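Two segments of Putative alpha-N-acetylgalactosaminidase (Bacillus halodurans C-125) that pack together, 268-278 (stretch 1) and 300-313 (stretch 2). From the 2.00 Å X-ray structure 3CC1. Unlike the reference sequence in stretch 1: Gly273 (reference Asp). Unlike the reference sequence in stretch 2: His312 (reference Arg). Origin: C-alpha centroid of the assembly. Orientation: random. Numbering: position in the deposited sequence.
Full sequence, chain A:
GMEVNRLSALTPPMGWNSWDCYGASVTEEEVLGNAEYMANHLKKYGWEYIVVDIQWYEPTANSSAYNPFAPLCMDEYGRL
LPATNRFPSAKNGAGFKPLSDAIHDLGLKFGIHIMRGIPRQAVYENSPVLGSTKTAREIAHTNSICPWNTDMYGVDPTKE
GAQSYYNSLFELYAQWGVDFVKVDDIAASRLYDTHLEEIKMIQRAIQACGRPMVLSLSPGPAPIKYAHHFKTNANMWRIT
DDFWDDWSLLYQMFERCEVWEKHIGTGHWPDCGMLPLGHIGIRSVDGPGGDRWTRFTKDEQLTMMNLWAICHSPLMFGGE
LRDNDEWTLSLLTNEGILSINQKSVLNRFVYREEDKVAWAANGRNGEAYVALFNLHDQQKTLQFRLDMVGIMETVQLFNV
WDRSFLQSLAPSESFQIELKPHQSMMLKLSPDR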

ATOM      1  N   HIS A 268      13.638 -20.648  10.804  1.00 30.15           N
ATOM      2  CA  HIS A 268      13.552 -20.215  12.192  1.00 30.26           C
ATOM      3  C   HIS A 268      12.144 -19.802  12.511  1.00 28.85           C
ATOM      4  O   HIS A 268      11.336 -19.596  11.619  1.00 28.78           O
ATOM      5  N   TRP A 269      11.829 -19.727  13.783  1.00 28.43           N
ATOM      6  CA  TRP A 269      10.484 -19.280  14.197  1.00 28.18           C
ATOM      7  C   TRP A 269      10.394 -17.828  13.840  1.00 27.10           C
ATOM      8  O   TRP A 269      11.404 -17.141  13.878  1.00 25.47           O
ATOM      9  N   PRO A 270       9.176 -17.349  13.566  1.00 26.07           N
ATOM     10  CA  PRO A 270       8.970 -15.911  13.480  1.00 26.80           C
ATOM     11  C   PRO A 270       8.897 -15.282  14.869  1.00 27.72           C
ATOM     12  O   PRO A 270       8.054 -15.670  15.715  1.00 30.89           O
ATOM     13  N   ASP A 271       9.740 -14.292  15.080  1.00 27.17           N
ATOM     14  CA  ASP A 271       9.696 -13.526  16.290  1.00 27.79           C
ATOM     15  C   ASP A 271       8.824 -12.288  16.136  1.00 26.19           C
ATOM     16  O   ASP A 271       9.210 -11.340  15.455  1.00 24.31           O
ATOM     17  N   CYS A 272       7.671 -12.303  16.812  1.00 25.11           N
ATOM     18  CA  CYS A 272       6.687 -11.227  16.706  1.00 25.91           C
ATOM     19  C   CYS A 272       6.908 -10.130  17.729  1.00 25.40           C
ATOM     20  O   CYS A 272       6.321  -9.055  17.652  1.00 25.33           O
ATOM     21  N   GLY A 273       7.780 -10.412  18.682  1.00 25.01           N
ATOM     22  CA  GLY A 273       8.105  -9.469  19.701  1.00 24.27           C
ATOM     23  C   GLY A 273       7.827  -9.940  21.117  1.00 24.28           C
ATOM     24  O   GLY A 273       7.043 -10.846  21.373  1.00 24.00           O
HETATM   25  N   MSE A 274       8.460  -9.273  22.063  1.00 23.20           N
HETATM   26  CA  MSE A 274       8.233  -9.597  23.460  1.00 23.23           C
HETATM   27  C   MSE A 274       6.807  -9.176  23.838  1.00 23.07           C
HETATM   28  O   MSE A 274       6.213  -8.302  23.192  1.00 22.65           O
ATOM     29  N   LEU A 275       6.230  -9.867  24.817  1.00 22.75           N
ATOM     30  CA  LEU A 275       4.838  -9.600  25.259  1.00 22.70           C
ATOM     31  C   LEU A 275       4.743  -8.439  26.259  1.00 22.56           C
ATOM     32  O   LEU A 275       5.147  -8.595  27.413  1.00 21.55           O
ATOM     33  N   PRO A 276       4.231  -7.251  25.810  1.00 22.90           N
ATOM     34  CA  PRO A 276       4.114  -6.143  26.735  1.00 23.30           C
ATOM     35  C   PRO A 276       2.813  -6.256  27.512  1.00 23.78           C
ATOM     36  O   PRO A 276       1.806  -5.607  27.206  1.00 24.41           O
ATOM     37  N   LEU A 277       2.889  -7.085  28.535  1.00 22.85           N
ATOM     38  CA  LEU A 277       1.769  -7.397  29.387  1.00 23.36           C
ATOM     39  C   LEU A 277       2.075  -7.057  30.829  1.00 23.34           C
ATOM     40  O   LEU A 277       3.239  -6.978  31.241  1.00 23.12           O
ATOM     41  N   GLY A 278       1.011  -6.840  31.601  1.00 23.88           N
ATOM     42  CA  GLY A 278       1.147  -6.544  33.016  1.00 23.04           C
ATOM     43  C   GLY A 278       1.896  -5.257  33.246  1.00 22.58           C
ATOM     44  O   GLY A 278       1.703  -4.297  32.549  1.00 21.30           O
ATOM     45  N   GLU A 300      -7.305  -6.722  23.033  1.00 21.40           N
ATOM     46  CA  GLU A 300      -6.035  -6.611  22.328  1.00 20.81           C
ATOM     47  C   GLU A 300      -4.994  -7.581  22.804  1.00 20.37           C
ATOM     48  O   GLU A 300      -4.223  -8.086  22.012  1.00 20.09           O
ATOM     49  N   GLN A 301      -4.926  -7.789  24.116  1.00 21.10           N
ATOM     50  CA  GLN A 301      -3.991  -8.731  24.716  1.00 21.34           C
ATOM     51  C   GLN A 301      -4.256 -10.168  24.178  1.00 22.31           C
ATOM     52  O   GLN A 301      -3.330 -10.878  23.771  1.00 21.96           O
ATOM     53  N   LEU A 302      -5.523 -10.573  24.152  1.00 22.49           N
ATOM     54  CA  LEU A 302      -5.898 -11.893  23.597  1.00 23.39           C
ATOM     55  C   LEU A 302      -5.625 -11.980  22.101  1.00 23.06           C
ATOM     56  O   LEU A 302      -5.185 -12.988  21.619  1.00 23.21           O
ATOM     57  N   THR A 303      -5.855 -10.875  21.400  1.00 23.31           N
ATOM     58  CA  THR A 303      -5.559 -10.782  19.976  1.00 22.75           C
ATOM     59  C   THR A 303      -4.075 -11.028  19.692  1.00 22.45           C
ATOM     60  O   THR A 303      -3.723 -11.825  18.812  1.00 21.83           O
HETATM   61  N   MSE A 304      -3.224 -10.405  20.489  1.00 21.46           N
HETATM   62  CA  MSE A 304      -1.807 -10.611  20.386  1.00 21.83           C
HETATM   63  C   MSE A 304      -1.437 -12.059  20.695  1.00 20.98           C
HETATM   64  O   MSE A 304      -0.707 -12.677  19.952  1.00 20.63           O
HETATM   65  N   MSE A 305      -1.952 -12.591  21.798  1.00 20.48           N
HETATM   66  CA  MSE A 305      -1.644 -13.957  22.175  1.00 21.39           C
HETATM   67  C   MSE A 305      -2.067 -14.937  21.080  1.00 21.33           C
HETATM   68  O   MSE A 305      -1.361 -15.909  20.788  1.00 21.63           O
ATOM     69  N   ASN A 306      -3.194 -14.653  20.432  1.00 21.99           N
ATOM     70  CA  ASN A 306      -3.747 -15.569  19.426  1.00 20.99           C
ATOM     71  C   ASN A 306      -2.831 -15.665  18.198  1.00 20.70           C
ATOM     72  O   ASN A 306      -2.575 -16.740  17.685  1.00 20.08           O
ATOM     73  N   LEU A 307      -2.350 -14.530  17.727  1.00 19.98           N
ATOM     74  CA  LEU A 307      -1.486 -14.489  16.552  1.00 20.86           C
ATOM     75  C   LEU A 307      -0.114 -15.105  16.855  1.00 21.73           C
ATOM     76  O   LEU A 307       0.435 -15.900  16.052  1.00 22.79           O
ATOM     77  N   TRP A 308       0.447 -14.736  18.004  1.00 21.80           N
ATOM     78  CA  TRP A 308       1.730 -15.250  18.473  1.00 22.11           C
ATOM     79  C   TRP A 308       1.651 -16.766  18.645  1.00 21.66           C
ATOM     80  O   TRP A 308       2.550 -17.476  18.270  1.00 21.70           O
ATOM     81  N   ALA A 309       0.556 -17.242  19.197  1.00 21.91           N
ATOM     82  CA  ALA A 309       0.344 -18.704  19.366  1.00 21.86           C
ATOM     83  C   ALA A 309       0.288 -19.435  18.028  1.00 22.12           C
ATOM     84  O   ALA A 309       1.026 -20.371  17.800  1.00 22.17           O
ATOM     85  N   ILE A 310      -0.558 -18.952  17.127  1.00 22.36           N
ATOM     86  CA  ILE A 310      -0.873 -19.658  15.886  1.00 23.39           C
ATOM     87  C   ILE A 310       0.293 -19.618  14.907  1.00 24.43           C
ATOM     88  O   ILE A 310       0.407 -20.492  14.059  1.00 25.41           O
ATOM     89  N   CYS A 311       1.213 -18.662  15.051  1.00 24.63           N
ATOM     90  CA  CYS A 311       2.368 -18.653  14.143  1.00 25.57           C
ATOM     91  C   CYS A 311       3.697 -19.203  14.741  1.00 25.23           C
ATOM     92  O   CYS A 311       4.733 -19.217  14.075  1.00 24.56           O
ATOM     93  N   HIS A 312       3.632 -19.721  15.968  1.00 24.82           N
ATOM     94  CA  HIS A 312       4.812 -20.301  16.653  1.00 23.40           C
ATOM     95  C   HIS A 312       5.870 -19.247  17.017  1.00 23.21           C
ATOM     96  O   HIS A 312       7.053 -19.515  16.961  1.00 22.78           O
ATOM     97  N   SER A 313       5.448 -18.053  17.406  1.00 22.14           N
ATOM     98  CA  SER A 313       6.397 -17.072  17.880  1.00 21.90           C
ATOM     99  C   SER A 313       6.936 -17.514  19.264  1.00 22.09           C
ATOM    100  O   SER A 313       6.164 -18.055  20.097  1.00 22.20           O
TER

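A segment without regular secondary structure often docks on a helix by spending few hydrogen bonds, each well aimed, and leaving the rest of the surface to apolar side chains. The contact between residues 268-278 and 300-313 of this putative alpha-N-acetylgalactosaminidase illustrates the principle: 669 Å² is buried, summed over both sides, yet just two direct hydrogen bonds cross the interface.

The shorter of the two runs from the indole of Trp308 to the loop backbone, with NE1 of Trp308 2.9 Å from O of Gly273 and an almost linear angle of 172° at the hydrogen. The acceptor lies near the plane of the ring, at its edge, so the bond does not compete with the packing of Cys272 over one face of the ring. The second reverses the roles of backbone and side chain: N of Cys272 donates to OG of Ser313 at 3.0 Å, with Ser313 in the t rotamer. The two bonds thus hold neighbouring residues of the loop. Within the loop, N of Gly273 donates to OD1 of Asp271 at 3.1 Å. Gly273, which differs from the reference sequence, has backbone angles that by themselves call for glycine, since a CB would be jammed against the preceding carbonyl oxygen.

Near Gly278 a water adds a bridge to the direct contacts. It accepts from N of Gly278 at 2.9 Å and donates to OE1 of Gln301, also at 2.9 Å, bridging the loop to the helix.

Cys272, already tied to Ser313 through its N, is also the residue of the loop with the most area covered by the other stretch. Its CA-to-CB bond points toward the helix and carries CB over one face of Trp308, and the m rotamer sets SG over the same face: CB sits 3.3 Å from the centroid of the six-membered ring, a CH-pi contact, and SG 4.4 Å from the same centroid. SG of Cys272 also approaches SG of Cys311 (p) to 3.7 Å, too far for a disulfide.

Beyond the indole, Leu275 (m, t) starts sideways but brings its end nearer, placing CD2 3.3 Å from CD1 of Trp308 and CD1 4.1 Å from SE of Met305. The selenomethionine at Met304 points toward the loop, extended through t and t before chi3 turns to p; its SE lies 3.7 Å from CD of Pro276, and its CE 3.7 Å from CD2 of Leu277. Leu277 (m, t) points toward the helix as well.

Where the helix ends, the packing changes character. His312, another departure from the reference sequence, takes positive phi in a Schellman motif, and its CA-to-CB bond points toward the loop, with CB 3.7 Å from CE3 of Trp269 (m). The two rings meet obliquely, their planes at 57°. Pro270 fits beside this turn, its CG 3.1 Å from O of Cys311, while its carbonyl O receives a CA-H...O contact from CA of Ser313 at 3.1 Å.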

ATOM      1  CB  HIS A 268      14.554 -19.079  12.463  1.00 31.02           C
ATOM      2  CG  HIS A 268      15.984 -19.538  12.428  1.00 35.01           C
ATOM      3  ND1 HIS A 268      16.834 -19.265  11.374  1.00 38.99           N
ATOM      4  CD2 HIS A 268      16.690 -20.312  13.288  1.00 37.01           C
ATOM      5  CE1 HIS A 268      18.006 -19.836  11.598  1.00 39.28           C
ATOM      6  NE2 HIS A 268      17.946 -20.475  12.755  1.00 38.74           N
ATOM      7  CB  TRP A 269      10.254 -19.345  15.722  1.00 28.54           C
ATOM      8  CG  TRP A 269      10.707 -20.559  16.370  1.00 30.81           C
ATOM      9  CD1 TRP A 269      11.755 -20.699  17.257  1.00 33.81           C
ATOM     10  CD2 TRP A 269      10.148 -21.821  16.207  1.00 29.10           C
ATOM     11  NE1 TRP A 269      11.870 -22.009  17.641  1.00 33.21           N
ATOM     12  CE2 TRP A 269      10.889 -22.718  17.002  1.00 32.75           C
ATOM     13  CE3 TRP A 269       9.084 -22.298  15.461  1.00 30.87           C
ATOM     14  CZ2 TRP A 269      10.592 -24.045  17.071  1.00 30.12           C
ATOM     15  CZ3 TRP A 269       8.799 -23.611  15.543  1.00 29.09           C
ATOM     16  CH2 TRP A 269       9.547 -24.464  16.328  1.00 30.16           C
ATOM     17  CB  PRO A 270       7.618 -15.791  12.774  1.00 25.23           C
ATOM     18  CG  PRO A 270       6.874 -17.077  13.259  1.00 26.41           C
ATOM     19  CD  PRO A 270       7.928 -18.121  13.391  1.00 25.81           C
ATOM     20  CB  ASP A 271      11.106 -13.119  16.703  1.00 28.78           C
ATOM     21  CG  ASP A 271      11.138 -12.511  18.117  1.00 35.41           C
ATOM     22  OD1 ASP A 271      10.069 -12.467  18.806  1.00 39.04           O
ATOM     23  OD2 ASP A 271      12.235 -12.077  18.545  1.00 42.19           O
ATOM     24  CB  CYS A 272       5.271 -11.780  16.835  1.00 25.84           C
ATOM     25  SG  CYS A 272       4.843 -12.830  15.420  1.00 30.73           S
HETATM   26  CB  MSE A 274       9.324  -8.970  24.311  1.00 24.35           C
HETATM   27  CG  MSE A 274      10.743  -9.674  24.094  1.00 28.39           C
HETATM   28 SE   MSE A 274      12.036  -8.551  24.851  0.75 38.50          SE
HETATM   29  CE  MSE A 274      11.705  -6.747  24.206  1.00 37.26           C
ATOM     30  CB  LEU A 275       4.206 -10.861  25.869  1.00 23.41           C
ATOM     31  CG  LEU A 275       4.498 -12.170  25.111  1.00 23.09           C
ATOM     32  CD1 LEU A 275       4.022 -13.415  25.941  1.00 24.26           C
ATOM     33  CD2 LEU A 275       3.873 -12.098  23.683  1.00 22.37           C
ATOM     34  CB  PRO A 276       4.129  -4.920  25.833  1.00 23.66           C
ATOM     35  CG  PRO A 276       3.506  -5.377  24.538  1.00 23.11           C
ATOM     36  CD  PRO A 276       3.720  -6.893  24.468  1.00 23.65           C
ATOM     37  CB  LEU A 277       1.450  -8.894  29.264  1.00 22.74           C
ATOM     38  CG  LEU A 277       0.936  -9.456  27.937  1.00 23.96           C
ATOM     39  CD1 LEU A 277       0.824 -10.969  28.004  1.00 22.40           C
ATOM     40  CD2 LEU A 277      -0.370  -8.813  27.526  1.00 23.70           C
ATOM     41  CB  GLU A 300      -5.501  -5.165  22.420  1.00 20.99           C
ATOM     42  CG  GLU A 300      -6.330  -4.217  21.569  1.00 20.54           C
ATOM     43  CD  GLU A 300      -6.033  -2.734  21.867  1.00 21.38           C
ATOM     44  OE1 GLU A 300      -5.423  -2.439  22.906  1.00 21.13           O
ATOM     45  OE2 GLU A 300      -6.458  -1.870  21.056  1.00 23.64           O
ATOM     46  CB  GLN A 301      -4.098  -8.700  26.253  1.00 21.83           C
ATOM     47  CG  GLN A 301      -3.648  -7.353  26.918  1.00 21.84           C
ATOM     48  CD  GLN A 301      -3.887  -7.327  28.404  1.00 24.00           C
ATOM     49  OE1 GLN A 301      -3.604  -8.316  29.101  1.00 24.18           O
ATOM     50  NE2 GLN A 301      -4.417  -6.196  28.916  1.00 21.85           N
ATOM     51  CB  LEU A 302      -7.368 -12.201  23.841  1.00 23.50           C
ATOM     52  CG  LEU A 302      -7.751 -12.394  25.304  1.00 25.96           C
ATOM     53  CD1 LEU A 302      -9.258 -12.436  25.432  1.00 26.74           C
ATOM     54  CD2 LEU A 302      -7.164 -13.646  25.892  1.00 25.91           C
ATOM     55  CB  THR A 303      -6.079  -9.445  19.358  1.00 22.61           C
ATOM     56  OG1 THR A 303      -7.517  -9.526  19.248  1.00 23.12           O
ATOM     57  CG2 THR A 303      -5.454  -9.177  17.993  1.00 20.08           C
HETATM   58  CB  MSE A 304      -1.040  -9.656  21.327  1.00 21.36           C
HETATM   59  CG  MSE A 304       0.467  -9.953  21.335  1.00 23.52           C
HETATM   60 SE   MSE A 304       1.268  -9.114  22.868  0.75 23.40          SE
HETATM   61  CE  MSE A 304       0.432 -10.223  24.202  1.00 26.88           C
HETATM   62  CB  MSE A 305      -2.309 -14.341  23.499  1.00 20.86           C
HETATM   63  CG  MSE A 305      -1.770 -13.625  24.723  1.00 23.85           C
HETATM   64 SE   MSE A 305       0.101 -14.042  25.078  0.75 22.34          SE
HETATM   65  CE  MSE A 305      -0.064 -15.924  25.527  1.00 22.16           C
ATOM     66  CB  ASN A 306      -5.170 -15.152  19.016  1.00 21.54           C
ATOM     67  CG  ASN A 306      -6.220 -15.509  20.075  1.00 21.71           C
ATOM     68  OD1 ASN A 306      -6.048 -16.463  20.851  1.00 20.97           O
ATOM     69  ND2 ASN A 306      -7.306 -14.755  20.107  1.00 23.37           N
ATOM     70  CB  LEU A 307      -1.333 -13.027  16.031  1.00 21.11           C
ATOM     71  CG  LEU A 307      -0.296 -12.864  14.915  1.00 21.68           C
ATOM     72  CD1 LEU A 307      -0.731 -13.700  13.703  1.00 23.36           C
ATOM     73  CD2 LEU A 307      -0.037 -11.363  14.510  1.00 21.86           C
ATOM     74  CB  TRP A 308       2.137 -14.649  19.829  1.00 22.22           C
ATOM     75  CG  TRP A 308       2.955 -13.352  19.849  1.00 22.74           C
ATOM     76  CD1 TRP A 308       4.094 -13.148  20.560  1.00 23.76           C
ATOM     77  CD2 TRP A 308       2.668 -12.092  19.192  1.00 23.59           C
ATOM     78  NE1 TRP A 308       4.545 -11.865  20.391  1.00 22.13           N
ATOM     79  CE2 TRP A 308       3.689 -11.191  19.562  1.00 22.62           C
ATOM     80  CE3 TRP A 308       1.675 -11.651  18.320  1.00 21.48           C
ATOM     81  CZ2 TRP A 308       3.722  -9.886  19.117  1.00 23.76           C
ATOM     82  CZ3 TRP A 308       1.714 -10.322  17.872  1.00 24.79           C
ATOM     83  CH2 TRP A 308       2.733  -9.468  18.267  1.00 23.02           C
ATOM     84  CB  ALA A 309      -0.949 -18.985  20.160  1.00 21.45           C
ATOM     85  CB  ILE A 310      -2.154 -19.089  15.224  1.00 23.73           C
ATOM     86  CG1 ILE A 310      -2.805 -20.135  14.292  1.00 26.36           C
ATOM     87  CG2 ILE A 310      -1.848 -17.792  14.455  1.00 21.12           C
ATOM     88  CD1 ILE A 310      -3.847 -20.962  14.944  1.00 27.96           C
ATOM     89  CB  CYS A 311       2.532 -17.285  13.483  1.00 26.65           C
ATOM     90  SG  CYS A 311       3.343 -16.105  14.469  1.00 31.13           S
ATOM     91  CB  HIS A 312       5.475 -21.380  15.796  1.00 23.99           C
ATOM     92  CG  HIS A 312       4.686 -22.650  15.665  1.00 24.03           C
ATOM     93  ND1 HIS A 312       4.177 -23.328  16.749  1.00 24.69           N
ATOM     94  CD2 HIS A 312       4.382 -23.401  14.580  1.00 22.52           C
ATOM     95  CE1 HIS A 312       3.574 -24.426  16.338  1.00 22.79           C
ATOM     96  NE2 HIS A 312       3.700 -24.505  15.027  1.00 20.86           N
ATOM     97  CB  SER A 313       5.718 -15.696  18.003  1.00 21.73           C
ATOM     98  OG  SER A 313       6.643 -14.666  18.387  1.00 23.05           O
TER
HETATM   99  O   HOH W   1      -1.702  -7.826  31.176  1.00 23.90           O